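PDB 3LF5: cytochrome b5 reductase 4 from Homo sapiens, which probably passes electrons from NADH through FAD to a cytochrome b5 domain, the part seen here, which holds a heme. Local coordinates for residues Cys25-Val30 against Glu57-Val62; Tyr31-Tyr36 against Asp45-Ala50; Ile6-Glu11 against Asp21-Ile26. One frame throughout, in Å; residues are numbered along the deposited sequence.

Interaction 1: residues Cys25-Val30 against Glu57-Val62; sequences CIRGFV and ELFDQV. With HEM (protoporphyrin IX containing Fe), chain C.
In one of its two conformers, Arg-27 meets Asp-60 end-on in a two-pronged salt bridge. NH1 of Arg-27 bonds to OD2 of Asp-60 at 2.9 Å and its NH2 to OD1 at 2.8 Å; both N-H...O angles lie near 165°, and each oxygen offers its syn lone pair. The two bonds hold the guanidinium and carboxylate nearly coplanar, 13° apart, which would restrain the rotation of both. A bend at chi3 turns the arginine toward the helix.

CD2 of the Phe-59 ring lies 3.8 Å from Arg-27 NH2, at the rim of the guanidinium, while Ile-26 CD1 reaches Phe-59 CB at 3.9 Å, the two side chains crossing at about a right angle. With CG anti to the backbone N (chi1 -178°), the ring stands between the hairpin and the heme, its CE1 3.9 Å from HEM C2C. Phe-59, with Val-62, forms part of the heme-pocket wall, and Ile-26 and Arg-27 back it from the hairpin side.

Arg-27, the second residue of the type I' turn joining strands 21-26 and 29-32, bonds through its backbone N to Thr-56 OG1. Helix 56-63 lies against that turn, and Tyr-68 of helix 68-71 meets Phe-59 edge-to-face.

Interaction 2: residues Tyr31-Tyr36 against Asp45-Ala50; sequences YNVSPY and DELMRA. With HEM (protoporphyrin IX containing Fe), chain C; SO4 (sulfate ion), chain D.
A single methyl, CD2 of Leu-47, makes the closest contacts with both Val-33 and Tyr-36, while the other branch of the same leucine turns to the heme. CD2 lies 4.0 Å from CD2 of Tyr-36 and 4.1 Å from CG2 of Val-33; CD1 of Leu-47 comes within 3.5 Å of the methine carbon CHC of HEM. Chi1 of -170° carries CG off the helix, and chi2 then points CD2 at Val-33 and Tyr-36 and CD1 at the porphyrin.

Val-33 and Leu-47 reach toward each other tip to tip, whereas the tyrosine crosses the leucine at about a right angle. Tyr-36 is itself a pocket residue: its CE2 is 3.5 Å from the vinyl carbon CAC of HEM, and its OH is 3.2 Å from CHD. Ala-50 adds its CB at 3.8 Å from the other vinyl, HEM CBB.

Glu-46 also lines the pocket. Its OE1 accepts a hydrogen bond from NH1 of Arg-49 (3.0 Å, 160°), a salt bridge in which the donor lies 20° out of the carboxylate plane, and this tie would restrain the acid beside the heme methyl CMB.

Leu-47 of helix 44-48 also touches Ile-24 and His-40. Val-33 follows strand 29-32 and packs on Cys-22 and Ile-24 of strand 21-26, so the contact joins a helix of the heme pocket to the sheet of this cytochrome b5-like domain.

Interaction 3: residues Ile6-Glu11 against Asp21-Ile26; sequences IEVTEE and DCWICI
The indole of Trp-23 meets Val-8 at its edge: CG1 of the valine lies near the ring plane, 4.0 Å from CZ3 of Trp-23, and CG2 of Val-8 is 4.1 Å from the same carbon. Ile-6 approaches obliquely, its CD1 4.1 Å from CH2 of Trp-23, with the two side chains at about a right angle. His-16 stacks on the indole, giving it an aromatic partner outside the two segments.

The six-membered end of the tryptophan carries the whole contact, and its partners are the two residues of strand 6-8 whose CB atoms point toward strand 21-26. In Val-8, CG1 is anti to the backbone N (chi1 -178°), which presents both methyls to CZ3. Ile-6 instead has CG1 between its backbone N and carbonyl carbon (chi1 63°), and its extended chain (chi2 166°) brings CD1 to the far end of the ring.

The interaction is wholly apolar and modest, with 97 Å² buried between the segments. The nearest CA atoms, those of Val-8 and Cys-25, are still 9.4 Å apart, too far for the backbones to pair directly.

That spacing fits the sheet order: strand 6-8 pairs in parallel with strand 76-80, which runs antiparallel to 29-32, itself the antiparallel neighbour of 21-26. Trp-23 therefore spans intervening strands, touching Val-30, Asn-32 and Val-77, while Leu-13 of helix 10-15 packs on both Val-8 and Trp-23.

How the interactions relate
From the N terminus, interaction 3 comes first, joining strand 6-8 to strand 21-26 and closing a loop that contains helix 10-15. Interaction 1 begins on the end of that same strand, sharing Cys-25 and Ile-26, and closes the longer loop to helix 56-63. Interaction 2 is nested inside this loop, linking the end of strand 29-32 to helix 44-48. Interactions 1 and 2 both touch the heme and meet where Leu-58 CD1 packs 4.1 Å from Ala-50 CB. Interaction 3 lies away from the heme, but Val-30 CG1 packs 3.8 Å from Trp-23 CE3, and Tyr-31 N lies 2.9 Å from Ile-24 O across the hairpin.

Interaction 1: residues Cys25-Val30 against Glu57-Val62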
loop_
_atom_site.group_PDB
_atom_site.type_symbol
_atom_site.label_atom_id
_atom_site.label_comp_id
_atom_site.label_asym_id
_atom_site.label_seq_id
_atom_site.Cartn_x
_atom_site.Cartn_y
_atom_site.Cartn_z
ATOM N N CYS A 25 -3.616 7.083 -4.930
ATOM C CA CYS A 25 -5.031 7.366 -5.001
ATOM C C CYS A 25 -5.454 8.219 -3.808
ATOM O O CYS A 25 -5.139 7.866 -2.677
ATOM C CB CYS A 25 -5.799 6.048 -4.997
ATOM S SG CYS A 25 -7.560 6.187 -4.738
ATOM N N ILE A 26 -6.121 9.341 -4.057
ATOM C CA ILE A 26 -6.717 10.173 -3.033
ATOM C C ILE A 26 -8.191 10.345 -3.379
ATOM O O ILE A 26 -8.540 10.874 -4.426
ATOM C CB ILE A 26 -6.055 11.557 -2.909
ATOM C CG1 ILE A 26 -4.538 11.447 -2.691
ATOM C CG2 ILE A 26 -6.723 12.351 -1.775
ATOM C CD1 ILE A 26 -4.111 10.938 -1.347
ATOM N N ARG A 27 -9.056 9.828 -2.511
ATOM C CA ARG A 27 -10.519 9.921 -2.692
ATOM C C ARG A 27 -10.957 9.497 -4.090
ATOM O O ARG A 27 -11.799 10.126 -4.725
ATOM C CB ARG A 27 -11.051 11.317 -2.321
ATOM C CG ARG A 27 -11.621 11.391 -0.909
ATOM C CD ARG A 27 -11.921 12.820 -0.477
ATOM N NE ARG A 27 -10.702 13.505 -0.069
ATOM C CZ ARG A 27 -10.150 13.390 1.133
ATOM N NH1 ARG A 27 -10.717 12.629 2.065
ATOM N NH2 ARG A 27 -9.022 14.040 1.394
ATOM N N GLY A 28 -10.363 8.406 -4.558
ATOM C CA GLY A 28 -10.719 7.785 -5.831
ATOM C C GLY A 28 -10.019 8.353 -7.051
ATOM O O GLY A 28 -10.123 7.783 -8.137
ATOM N N PHE A 29 -9.294 9.450 -6.886
ATOM C CA PHE A 29 -8.549 10.066 -7.981
ATOM C C PHE A 29 -7.113 9.593 -7.915
ATOM O O PHE A 29 -6.496 9.612 -6.827
ATOM C CB PHE A 29 -8.621 11.594 -7.843
ATOM C CG PHE A 29 -9.951 12.178 -8.252
ATOM C CD1 PHE A 29 -10.050 12.948 -9.398
ATOM C CD2 PHE A 29 -11.098 11.948 -7.525
ATOM C CE1 PHE A 29 -11.268 13.510 -9.788
ATOM C CE2 PHE A 29 -12.319 12.484 -7.925
ATOM C CZ PHE A 29 -12.394 13.262 -9.048
ATOM N N VAL A 30 -6.563 9.184 -9.055
ATOM C CA VAL A 30 -5.210 8.610 -9.076
ATOM C C VAL A 30 -4.269 9.625 -9.709
ATOM O O VAL A 30 -4.536 10.149 -10.787
ATOM C CB VAL A 30 -5.171 7.263 -9.852
ATOM C CG1 VAL A 30 -3.778 6.692 -9.907
ATOM C CG2 VAL A 30 -6.132 6.263 -9.245
ATOM N N GLU A 57 -6.254 8.039 3.750
ATOM C CA GLU A 57 -6.156 8.089 5.226
ATOM C C GLU A 57 -4.908 8.800 5.703
ATOM O O GLU A 57 -4.977 9.636 6.597
ATOM C CB GLU A 57 -6.224 6.690 5.842
ATOM C CG GLU A 57 -6.411 6.601 7.343
ATOM C CD GLU A 57 -6.597 5.155 7.792
ATOM O OE1 GLU A 57 -6.195 4.830 8.925
ATOM O OE2 GLU A 57 -7.122 4.336 6.993
ATOM N N LEU A 58 -3.766 8.483 5.104
ATOM C CA LEU A 58 -2.538 9.167 5.467
ATOM C C LEU A 58 -2.674 10.674 5.205
ATOM O O LEU A 58 -2.270 11.493 6.030
ATOM C CB LEU A 58 -1.356 8.604 4.680
ATOM C CG LEU A 58 -0.856 7.224 5.117
ATOM C CD1 LEU A 58 0.106 6.627 4.073
ATOM C CD2 LEU A 58 -0.178 7.313 6.491
ATOM N N PHE A 59 -3.188 11.020 4.030
ATOM C CA PHE A 59 -3.353 12.424 3.632
ATOM C C PHE A 59 -4.236 13.158 4.657
ATOM O O PHE A 59 -3.931 14.276 5.080
ATOM C CB PHE A 59 -3.990 12.455 2.228
ATOM C CG PHE A 59 -4.186 13.832 1.639
ATOM C CD1 PHE A 59 -3.239 14.376 0.795
ATOM C CD2 PHE A 59 -5.305 14.594 1.948
ATOM C CE1 PHE A 59 -3.426 15.655 0.254
ATOM C CE2 PHE A 59 -5.484 15.855 1.435
ATOM C CZ PHE A 59 -4.527 16.380 0.593
ATOM N N ASP A 60 -5.331 12.504 5.044
ATOM C CA ASP A 60 -6.283 13.131 5.948
ATOM C C ASP A 60 -5.722 13.259 7.368
ATOM O O ASP A 60 -6.181 14.086 8.138
ATOM C CB ASP A 60 -7.596 12.362 5.971
ATOM C CG ASP A 60 -8.443 12.603 4.751
ATOM O OD1 ASP A 60 -8.110 13.499 3.942
ATOM O OD2 ASP A 60 -9.446 11.881 4.603
ATOM N N GLN A 61 -4.773 12.418 7.724
ATOM C CA GLN A 61 -4.190 12.470 9.066
ATOM C C GLN A 61 -3.165 13.575 9.228
ATOM O O GLN A 61 -2.835 13.941 10.357
ATOM C CB GLN A 61 -3.648 11.105 9.467
ATOM C CG GLN A 61 -2.273 10.724 9.124
ATOM C CD GLN A 61 -1.907 9.353 9.721
ATOM O OE1 GLN A 61 -2.784 8.532 9.978
ATOM N NE2 GLN A 61 -0.615 9.105 9.911
ATOM N N VAL A 62 -2.664 14.111 8.109
ATOM C CA VAL A 62 -1.655 15.162 8.175
ATOM C C VAL A 62 -2.137 16.504 7.651
ATOM O O VAL A 62 -1.728 17.537 8.176
ATOM C CB VAL A 62 -0.350 14.729 7.469
ATOM C CG1 VAL A 62 -0.543 14.347 6.015
ATOM C CG2 VAL A 62 0.722 15.788 7.671
HETATM C CHA HEM C . 3.087 18.877 4.271
HETATM C CHB HEM C . 2.932 14.064 4.806
HETATM C CHC HEM C . 0.646 13.632 0.614
HETATM C CHD HEM C . 0.965 18.386 -0.030
HETATM C C1A HEM C . 3.235 17.609 4.761
HETATM C C2A HEM C . 3.827 17.250 6.016
HETATM C C3A HEM C . 3.801 15.940 6.163
HETATM C C4A HEM C . 3.175 15.399 4.984
HETATM C CMA HEM C . 4.297 15.100 7.361
HETATM C CAA HEM C . 4.377 18.259 7.016
HETATM C CBA HEM C . 3.204 18.481 7.954
HETATM C CGA HEM C . 3.589 19.158 9.220
HETATM O O1A HEM C . 2.607 19.630 9.836
HETATM O O2A HEM C . 4.802 19.228 9.586
HETATM C C1B HEM C . 2.241 13.521 3.759
HETATM C C2B HEM C . 1.907 12.125 3.590
HETATM C C3B HEM C . 1.276 12.001 2.429
HETATM C C4B HEM C . 1.180 13.322 1.831
HETATM C CMB HEM C . 2.248 11.010 4.590
HETATM C CAB HEM C . 0.724 10.685 1.838
HETATM C CBB HEM C . -0.438 10.659 1.175
HETATM C C1C HEM C . 0.615 14.869 0.039
HETATM C C2C HEM C . 0.157 15.219 -1.286
HETATM C C3C HEM C . 0.258 16.534 -1.414
HETATM C C4C HEM C . 0.777 17.061 -0.211
HETATM C CMC HEM C . -0.366 14.259 -2.348
HETATM C CAC HEM C . -0.064 17.448 -2.596
HETATM C CBC HEM C . -1.132 17.228 -3.334
HETATM C C1D HEM C . 1.433 18.966 1.103
HETATM C C2D HEM C . 1.368 20.374 1.358
HETATM C C3D HEM C . 2.043 20.543 2.702
HETATM C C4D HEM C . 2.438 19.215 3.118
HETATM C CMD HEM C . 0.751 21.446 0.443
HETATM C CAD HEM C . 2.189 21.865 3.462
HETATM C CBD HEM C . 0.855 22.221 4.141
HETATM C CGD HEM C . 1.091 23.541 4.857
HETATM O O1D HEM C . 1.559 24.509 4.212
HETATM O O2D HEM C . 0.821 23.591 6.082
HETATM N NA HEM C . 2.852 16.437 4.135
HETATM N NB HEM C . 1.786 14.234 2.677
HETATM N NC HEM C . 0.986 16.035 0.675
HETATM N ND HEM C . 2.049 18.313 2.137
HETATM FE FE HEM C . 1.898 16.260 2.381
#

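Interaction 2: residues Tyr31-Tyr36 against Asp45-Ala50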
loop_
_atom_site.group_PDB
_atom_site.type_symbol
_atom_site.label_atom_id
_atom_site.label_comp_id
_atom_site.label_asym_id
_atom_site.label_seq_id
_atom_site.Cartn_x
_atom_site.Cartn_y
_atom_site.Cartn_z
ATOM N N TYR A 31 -3.161 9.903 -9.022
ATOM C CA TYR A 31 -2.176 10.867 -9.457
ATOM C C TYR A 31 -0.814 10.235 -9.579
ATOM O O TYR A 31 -0.422 9.443 -8.720
ATOM C CB TYR A 31 -2.075 11.997 -8.414
ATOM C CG TYR A 31 -3.353 12.818 -8.346
ATOM C CD1 TYR A 31 -3.617 13.832 -9.269
ATOM C CD2 TYR A 31 -4.298 12.555 -7.359
ATOM C CE1 TYR A 31 -4.803 14.536 -9.225
ATOM C CE2 TYR A 31 -5.475 13.265 -7.296
ATOM C CZ TYR A 31 -5.726 14.251 -8.219
ATOM O OH TYR A 31 -6.914 14.935 -8.141
ATOM N N ASN A 32 -0.109 10.621 -10.641
ATOM C CA ASN A 32 1.290 10.331 -10.811
ATOM C C ASN A 32 2.099 11.351 -10.035
ATOM O O ASN A 32 2.320 12.453 -10.545
ATOM C CB ASN A 32 1.669 10.439 -12.281
ATOM C CG ASN A 32 3.152 10.235 -12.481
ATOM O OD1 ASN A 32 3.810 9.531 -11.701
ATOM N ND2 ASN A 32 3.692 10.842 -13.509
ATOM N N VAL A 33 2.509 11.034 -8.812
ATOM C CA VAL A 33 3.216 12.005 -7.979
ATOM C C VAL A 33 4.726 11.967 -8.146
ATOM O O VAL A 33 5.421 12.701 -7.473
ATOM C CB VAL A 33 2.819 11.895 -6.486
ATOM C CG1 VAL A 33 1.331 12.211 -6.288
ATOM C CG2 VAL A 33 3.253 10.545 -5.898
ATOM N N SER A 34 5.250 11.148 -9.054
ATOM C CA SER A 34 6.697 11.173 -9.248
ATOM C C SER A 34 7.255 12.568 -9.545
ATOM O O SER A 34 8.271 12.915 -8.964
ATOM C CB SER A 34 7.162 10.155 -10.278
ATOM O OG SER A 34 7.089 8.863 -9.728
ATOM N N PRO A 35 6.587 13.407 -10.366
ATOM C CA PRO A 35 7.142 14.760 -10.563
ATOM C C PRO A 35 7.004 15.695 -9.361
ATOM O O PRO A 35 7.717 16.686 -9.253
ATOM C CB PRO A 35 6.359 15.322 -11.759
ATOM C CG PRO A 35 5.386 14.327 -12.129
ATOM C CD PRO A 35 5.493 13.111 -11.300
ATOM N N TYR A 36 6.107 15.357 -8.447
ATOM C CA TYR A 36 5.867 16.159 -7.248
ATOM C C TYR A 36 6.821 15.780 -6.109
ATOM O O TYR A 36 6.973 16.548 -5.152
ATOM C CB TYR A 36 4.409 15.975 -6.774
ATOM C CG TYR A 36 4.019 16.854 -5.586
ATOM C CD1 TYR A 36 4.129 18.237 -5.663
ATOM C CD2 TYR A 36 3.597 16.298 -4.393
ATOM C CE1 TYR A 36 3.821 19.031 -4.565
ATOM C CE2 TYR A 36 3.293 17.077 -3.339
ATOM C CZ TYR A 36 3.408 18.444 -3.404
ATOM O OH TYR A 36 3.120 19.226 -2.302
ATOM N N ASP A 45 10.199 10.641 1.666
ATOM C CA ASP A 45 9.891 9.437 2.432
ATOM C C ASP A 45 8.431 9.403 2.866
ATOM O O ASP A 45 7.785 8.386 2.769
ATOM C CB ASP A 45 10.797 9.324 3.665
ATOM C CG ASP A 45 12.244 8.974 3.327
ATOM O OD1 ASP A 45 12.561 8.664 2.168
ATOM O OD2 ASP A 45 13.071 9.011 4.263
ATOM N N GLU A 46 7.915 10.535 3.321
ATOM C CA GLU A 46 6.529 10.589 3.758
ATOM C C GLU A 46 5.586 10.301 2.590
ATOM O O GLU A 46 4.644 9.509 2.730
ATOM C CB GLU A 46 6.186 11.938 4.395
ATOM C CG GLU A 46 6.771 12.134 5.781
ATOM C CD GLU A 46 6.005 11.443 6.873
ATOM O OE1 GLU A 46 4.879 10.974 6.652
ATOM O OE2 GLU A 46 6.532 11.383 7.995
ATOM N N LEU A 47 5.813 10.938 1.451
ATOM C CA LEU A 47 4.946 10.735 0.322
ATOM C C LEU A 47 5.017 9.247 -0.115
ATOM O O LEU A 47 4.017 8.627 -0.476
ATOM C CB LEU A 47 5.338 11.699 -0.798
ATOM C CG LEU A 47 4.401 11.792 -1.977
ATOM C CD1 LEU A 47 2.978 12.119 -1.566
ATOM C CD2 LEU A 47 4.959 12.838 -2.916
ATOM N N MET A 48 6.205 8.670 -0.070
ATOM C CA MET A 48 6.384 7.266 -0.427
ATOM C C MET A 48 5.642 6.279 0.469
ATOM O O MET A 48 5.440 5.138 0.069
ATOM C CB MET A 48 7.875 6.897 -0.421
ATOM C CG MET A 48 8.598 7.407 -1.660
ATOM S SD MET A 48 8.061 6.636 -3.207
ATOM C CE MET A 48 8.526 4.917 -2.952
ATOM N N ARG A 49 5.209 6.690 1.666
ATOM C CA ARG A 49 4.407 5.826 2.511
ATOM C C ARG A 49 3.145 5.388 1.797
ATOM O O ARG A 49 2.599 4.329 2.119
ATOM C CB ARG A 49 4.033 6.534 3.805
ATOM C CG ARG A 49 5.230 6.789 4.710
ATOM C CD ARG A 49 4.823 7.642 5.861
ATOM N NE ARG A 49 3.960 6.911 6.773
ATOM C CZ ARG A 49 3.327 7.463 7.797
ATOM N NH1 ARG A 49 3.467 8.755 8.057
ATOM N NH2 ARG A 49 2.551 6.715 8.553
ATOM N N ALA A 50 2.671 6.187 0.839
ATOM C CA ALA A 50 1.432 5.909 0.114
ATOM C C ALA A 50 1.687 5.372 -1.287
ATOM O O ALA A 50 0.751 5.178 -2.032
ATOM C CB ALA A 50 0.529 7.157 0.054
HETATM C CHA HEM C . 3.087 18.877 4.271
HETATM C CHB HEM C . 2.932 14.064 4.806
HETATM C CHC HEM C . 0.646 13.632 0.614
HETATM C CHD HEM C . 0.965 18.386 -0.030
HETATM C C1A HEM C . 3.235 17.609 4.761
HETATM C C2A HEM C . 3.827 17.250 6.016
HETATM C C3A HEM C . 3.801 15.940 6.163
HETATM C C4A HEM C . 3.175 15.399 4.984
HETATM C CMA HEM C . 4.297 15.100 7.361
HETATM C CAA HEM C . 4.377 18.259 7.016
HETATM C CBA HEM C . 3.204 18.481 7.954
HETATM C CGA HEM C . 3.589 19.158 9.220
HETATM O O1A HEM C . 2.607 19.630 9.836
HETATM O O2A HEM C . 4.802 19.228 9.586
HETATM C C1B HEM C . 2.241 13.521 3.759
HETATM C C2B HEM C . 1.907 12.125 3.590
HETATM C C3B HEM C . 1.276 12.001 2.429
HETATM C C4B HEM C . 1.180 13.322 1.831
HETATM C CMB HEM C . 2.248 11.010 4.590
HETATM C CAB HEM C . 0.724 10.685 1.838
HETATM C CBB HEM C . -0.438 10.659 1.175
HETATM C C1C HEM C . 0.615 14.869 0.039
HETATM C C2C HEM C . 0.157 15.219 -1.286
HETATM C C3C HEM C . 0.258 16.534 -1.414
HETATM C C4C HEM C . 0.777 17.061 -0.211
HETATM C CMC HEM C . -0.366 14.259 -2.348
HETATM C CAC HEM C . -0.064 17.448 -2.596
HETATM C CBC HEM C . -1.132 17.228 -3.334
HETATM C C1D HEM C . 1.433 18.966 1.103
HETATM C C2D HEM C . 1.368 20.374 1.358
HETATM C C3D HEM C . 2.043 20.543 2.702
HETATM C C4D HEM C . 2.438 19.215 3.118
HETATM C CMD HEM C . 0.751 21.446 0.443
HETATM C CAD HEM C . 2.189 21.865 3.462
HETATM C CBD HEM C . 0.855 22.221 4.141
HETATM C CGD HEM C . 1.091 23.541 4.857
HETATM O O1D HEM C . 1.559 24.509 4.212
HETATM O O2D HEM C . 0.821 23.591 6.082
HETATM N NA HEM C . 2.852 16.437 4.135
HETATM N NB HEM C . 1.786 14.234 2.677
HETATM N NC HEM C . 0.986 16.035 0.675
HETATM N ND HEM C . 2.049 18.313 2.137
HETATM FE FE HEM C . 1.898 16.260 2.381
HETATM S S SO4 D . 13.097 13.373 2.704
HETATM O O1 SO4 D . 12.295 12.182 2.818
HETATM O O2 SO4 D . 14.524 13.080 2.853
HETATM O O3 SO4 D . 12.768 14.086 1.450
HETATM O O4 SO4 D . 12.720 14.285 3.786
#

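Interaction 3: residues Ile6-Glu11 against Asp21-Ile26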
loop_
_atom_site.group_PDB
_atom_site.type_symbol
_atom_site.label_atom_id
_atom_site.label_comp_id
_atom_site.label_asym_id
_atom_site.label_seq_id
_atom_site.Cartn_x
_atom_site.Cartn_y
_atom_site.Cartn_z
ATOM N N ILE A 6 -7.787 7.389 -17.510
ATOM C CA ILE A 6 -8.004 5.952 -17.521
ATOM C C ILE A 6 -8.675 5.467 -16.243
ATOM O O ILE A 6 -8.722 6.144 -15.209
ATOM C CB ILE A 6 -6.683 5.183 -17.751
ATOM C CG1 ILE A 6 -5.685 5.415 -16.604
ATOM C CG2 ILE A 6 -6.071 5.570 -19.113
ATOM C CD1 ILE A 6 -4.518 4.443 -16.606
ATOM N N GLU A 7 -9.218 4.256 -16.335
ATOM C CA GLU A 7 -9.632 3.496 -15.159
ATOM C C GLU A 7 -8.409 2.766 -14.583
ATOM O O GLU A 7 -7.672 2.128 -15.322
ATOM C CB GLU A 7 -10.693 2.476 -15.557
ATOM C CG GLU A 7 -11.233 1.681 -14.395
ATOM C CD GLU A 7 -12.276 0.724 -14.852
ATOM O OE1 GLU A 7 -11.883 -0.197 -15.579
ATOM O OE2 GLU A 7 -13.480 0.939 -14.536
ATOM N N VAL A 8 -8.224 2.833 -13.270
ATOM C CA VAL A 8 -7.080 2.238 -12.593
ATOM C C VAL A 8 -7.581 1.134 -11.661
ATOM O O VAL A 8 -8.312 1.399 -10.719
ATOM C CB VAL A 8 -6.286 3.300 -11.793
ATOM C CG1 VAL A 8 -5.081 2.650 -11.137
ATOM C CG2 VAL A 8 -5.866 4.446 -12.703
ATOM N N THR A 9 -7.203 -0.099 -11.929
ATOM C CA THR A 9 -7.513 -1.165 -11.010
ATOM C C THR A 9 -6.496 -1.157 -9.868
ATOM O O THR A 9 -5.426 -0.515 -9.965
ATOM C CB THR A 9 -7.438 -2.515 -11.692
ATOM O OG1 THR A 9 -6.092 -2.722 -12.106
ATOM C CG2 THR A 9 -8.401 -2.604 -12.911
ATOM N N GLU A 10 -6.812 -1.802 -8.753
ATOM C CA GLU A 10 -5.828 -1.866 -7.669
ATOM C C GLU A 10 -4.572 -2.612 -8.116
ATOM O O GLU A 10 -3.466 -2.246 -7.745
ATOM C CB GLU A 10 -6.400 -2.493 -6.403
ATOM C CG GLU A 10 -7.191 -1.508 -5.591
ATOM C CD GLU A 10 -7.583 -2.028 -4.236
ATOM O OE1 GLU A 10 -6.865 -2.895 -3.682
ATOM O OE2 GLU A 10 -8.618 -1.564 -3.701
ATOM N N GLU A 11 -4.730 -3.645 -8.938
ATOM C CA GLU A 11 -3.570 -4.365 -9.466
ATOM C C GLU A 11 -2.654 -3.429 -10.269
ATOM O O GLU A 11 -1.428 -3.471 -10.135
ATOM C CB GLU A 11 -4.048 -5.502 -10.366
ATOM C CG GLU A 11 -2.957 -6.400 -10.903
ATOM C CD GLU A 11 -3.519 -7.553 -11.729
ATOM O OE1 GLU A 11 -2.709 -8.261 -12.364
ATOM O OE2 GLU A 11 -4.767 -7.741 -11.747
ATOM N N ASP A 21 8.250 6.137 -10.302
ATOM C CA ASP A 21 7.004 5.734 -10.931
ATOM C C ASP A 21 6.018 5.444 -9.811
ATOM O O ASP A 21 5.769 4.296 -9.430
ATOM C CB ASP A 21 7.209 4.519 -11.825
ATOM C CG ASP A 21 5.973 4.151 -12.622
ATOM O OD1 ASP A 21 4.980 4.894 -12.607
ATOM O OD2 ASP A 21 6.039 3.122 -13.319
ATOM N N CYS A 22 5.487 6.532 -9.258
ATOM C CA CYS A 22 4.728 6.508 -8.029
ATOM C C CYS A 22 3.343 7.041 -8.270
ATOM O O CYS A 22 3.179 8.233 -8.541
ATOM C CB CYS A 22 5.393 7.397 -6.969
ATOM S SG CYS A 22 4.635 7.284 -5.340
ATOM N N TRP A 23 2.345 6.162 -8.202
ATOM C CA TRP A 23 0.953 6.596 -8.253
ATOM C C TRP A 23 0.346 6.495 -6.859
ATOM O O TRP A 23 0.578 5.546 -6.130
ATOM C CB TRP A 23 0.107 5.757 -9.218
ATOM C CG TRP A 23 0.458 5.866 -10.679
ATOM C CD1 TRP A 23 1.484 6.528 -11.249
ATOM C CD2 TRP A 23 -0.255 5.231 -11.735
ATOM N NE1 TRP A 23 1.439 6.389 -12.623
ATOM C CE2 TRP A 23 0.379 5.576 -12.932
ATOM C CE3 TRP A 23 -1.383 4.411 -11.787
ATOM C CZ2 TRP A 23 -0.064 5.094 -14.176
ATOM C CZ3 TRP A 23 -1.821 3.952 -13.007
ATOM C CH2 TRP A 23 -1.161 4.289 -14.187
ATOM N N ILE A 24 -0.506 7.471 -6.538
ATOM C CA ILE A 24 -1.261 7.452 -5.291
ATOM C C ILE A 24 -2.711 7.787 -5.602
ATOM O O ILE A 24 -2.989 8.668 -6.427
ATOM C CB ILE A 24 -0.699 8.461 -4.252
ATOM C CG1 ILE A 24 0.756 8.164 -3.927
ATOM C CG2 ILE A 24 -1.514 8.522 -2.988
ATOM C CD1 ILE A 24 1.446 9.222 -3.019
ATOM N N CYS A 25 -3.616 7.083 -4.930
ATOM C CA CYS A 25 -5.031 7.366 -5.001
ATOM C C CYS A 25 -5.454 8.219 -3.808
ATOM O O CYS A 25 -5.139 7.866 -2.677
ATOM C CB CYS A 25 -5.799 6.048 -4.997
ATOM S SG CYS A 25 -7.560 6.187 -4.738
ATOM N N ILE A 26 -6.121 9.341 -4.057
ATOM C CA ILE A 26 -6.717 10.173 -3.033
ATOM C C ILE A 26 -8.191 10.345 -3.379
ATOM O O ILE A 26 -8.540 10.874 -4.426
ATOM C CB ILE A 26 -6.055 11.557 -2.909
ATOM C CG1 ILE A 26 -4.538 11.447 -2.691
ATOM C CG2 ILE A 26 -6.723 12.351 -1.775
ATOM C CD1 ILE A 26 -4.111 10.938 -1.347
#